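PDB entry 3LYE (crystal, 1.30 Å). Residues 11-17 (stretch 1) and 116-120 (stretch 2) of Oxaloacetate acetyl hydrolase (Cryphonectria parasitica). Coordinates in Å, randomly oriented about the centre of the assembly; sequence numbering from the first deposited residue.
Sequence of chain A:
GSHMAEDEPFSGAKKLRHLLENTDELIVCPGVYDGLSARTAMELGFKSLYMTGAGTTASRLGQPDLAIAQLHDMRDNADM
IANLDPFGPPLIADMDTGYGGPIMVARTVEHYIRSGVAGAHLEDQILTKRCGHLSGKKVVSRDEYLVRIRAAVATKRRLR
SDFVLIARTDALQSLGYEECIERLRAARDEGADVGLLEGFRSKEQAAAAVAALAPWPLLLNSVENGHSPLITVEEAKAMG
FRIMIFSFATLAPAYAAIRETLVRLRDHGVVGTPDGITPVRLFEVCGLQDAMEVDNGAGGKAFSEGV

Stretch 1, residues 11-17: SGAKKLR
Stretch 2 (116-120) GVAGA

The start of a helix, Gly-12 to Arg-17, packs against the segment Gly-116 to Ala-120 of the same chain, burying 196 Å² in total. No direct hydrogen bond crosses the contact. The helix is regular (phi near -60°, psi near -40°), with Lys-15 N to Ser-11 O at 3.0 Å, Leu-16 N to Gly-12 O at 2.8 Å and Arg-17 N to Ala-13 O at 2.9 Å. Ser-11 occupies the N-cap position (phi/psi -108/30, chi1 p) without a side-chain capping bond.

Gly-116 adopts phi/psi 77/13, a positive phi that favours glycine. Its carbonyl accepts a hydrogen bond from a water, Gly-116 O to water 2.8 Å, and the same water accepts from Gly-12 N at 2.8 Å, so a free amide of the first helical turn is satisfied across the gap. A CB on Gly-12 would lie 3.4 Å from Gly-116 O and 3.6 Å from Ala-118 CB.

The CA-to-CB bond of Val-117 (-72/138, chi1 t) points away from the helix; its carbonyl is the near part, with Val-117 O 4.2 Å from Ala-13 CB.

Ala-118 (-80/-33) is the centre of the contact, with 72 Å² covered. Its CB points toward the helix and reaches 3.3 Å from Gly-12 O. The register is set by Ala-13 CA and Ala-118 CA, only 3.6 Å apart, an approach suited to small residues; the CB of Ala-13 points sideways. One turn on from Gly-12, buried Leu-16 (chi1 t, chi2 p) points toward stretch 2 and places CD2 3.9 Å from Ala-118 CB, an apolar contact.

Gly-119, extended at -170/173, brings its N to 4.3 Å from Leu-16 CD2; a CB here would sit a tight 3.4 Å from that methyl. Ala-120 (-161/155) continues the strand beyond the contact. Lys-14, with all four chi angles t, points away.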

# COMPACT_ATOMS: atom_id res chain seq x y z
N SER A 11 -3.63 -23.35 1.42
CA SER A 11 -4.86 -24.07 1.75
C SER A 11 -5.33 -23.94 3.19
O SER A 11 -5.99 -24.83 3.72
CB SER A 11 -4.75 -25.53 1.35
OG SER A 11 -3.76 -26.21 2.11
N GLY A 12 -5.05 -22.82 3.82
CA GLY A 12 -5.46 -22.63 5.18
C GLY A 12 -6.92 -22.82 5.46
O GLY A 12 -7.29 -23.41 6.48
N ALA A 13 -7.78 -22.35 4.56
CA ALA A 13 -9.21 -22.51 4.81
C ALA A 13 -9.59 -24.00 4.90
O ALA A 13 -10.33 -24.42 5.77
CB ALA A 13 -10.04 -21.82 3.76
N LYS A 14 -9.10 -24.76 3.94
CA LYS A 14 -9.35 -26.20 3.92
C LYS A 14 -8.80 -26.84 5.20
O LYS A 14 -9.44 -27.69 5.84
CB LYS A 14 -8.78 -26.86 2.65
CG LYS A 14 -9.22 -28.28 2.45
CD LYS A 14 -8.43 -28.97 1.36
CE LYS A 14 -8.67 -30.47 1.45
NZ LYS A 14 -7.57 -31.27 0.83
N LYS A 15 -7.61 -26.42 5.63
CA LYS A 15 -7.03 -26.98 6.84
C LYS A 15 -7.82 -26.66 8.10
O LYS A 15 -7.99 -27.51 8.97
CB LYS A 15 -5.62 -26.48 7.03
CG LYS A 15 -4.68 -26.95 6.03
CD LYS A 15 -3.36 -26.21 6.20
CE LYS A 15 -2.37 -26.72 5.24
NZ LYS A 15 -1.03 -26.17 5.51
N LEU A 16 -8.27 -25.43 8.22
CA LEU A 16 -9.04 -25.06 9.39
C LEU A 16 -10.38 -25.79 9.39
O LEU A 16 -10.85 -26.26 10.41
CB LEU A 16 -9.27 -23.55 9.41
CG LEU A 16 -10.09 -23.05 10.57
CD1 LEU A 16 -9.44 -23.34 11.92
CD2 LEU A 16 -10.36 -21.55 10.39
N ARG A 17 -10.99 -25.88 8.23
CA ARG A 17 -12.28 -26.56 8.12
C ARG A 17 -12.10 -28.02 8.52
O ARG A 17 -12.98 -28.59 9.16
CB ARG A 17 -12.89 -26.42 6.74
CG ARG A 17 -14.23 -27.09 6.69
CD ARG A 17 -15.06 -26.61 5.60
NE ARG A 17 -15.36 -25.19 5.71
CZ ARG A 17 -16.42 -24.68 6.33
NH1 ARG A 17 -17.28 -25.46 6.98
NH2 ARG A 17 -16.60 -23.37 6.31
N GLY A 116 -5.51 -16.16 1.04
CA GLY A 116 -5.23 -17.37 1.78
C GLY A 116 -5.67 -17.38 3.22
O GLY A 116 -5.28 -18.27 3.96
N VAL A 117 -6.50 -16.42 3.62
CA VAL A 117 -6.97 -16.40 4.99
C VAL A 117 -7.97 -17.55 5.17
O VAL A 117 -8.77 -17.86 4.30
CB VAL A 117 -7.60 -15.04 5.30
CG1 VAL A 117 -8.16 -15.01 6.71
CG2 VAL A 117 -6.60 -13.92 5.08
N ALA A 118 -7.86 -18.23 6.30
CA ALA A 118 -8.69 -19.40 6.59
C ALA A 118 -10.08 -19.13 7.07
O ALA A 118 -11.02 -19.91 6.79
CB ALA A 118 -7.98 -20.33 7.56
N GLY A 119 -10.26 -18.07 7.81
CA GLY A 119 -11.55 -17.70 8.34
C GLY A 119 -11.49 -16.31 8.95
O GLY A 119 -10.41 -15.71 9.06
N ALA A 120 -12.64 -15.80 9.35
CA ALA A 120 -12.72 -14.48 9.94
C ALA A 120 -13.99 -14.28 10.71
O ALA A 120 -14.98 -14.95 10.45
CB ALA A 120 -12.69 -13.41 8.82
O HOH W 1 -3.70 -20.42 3.09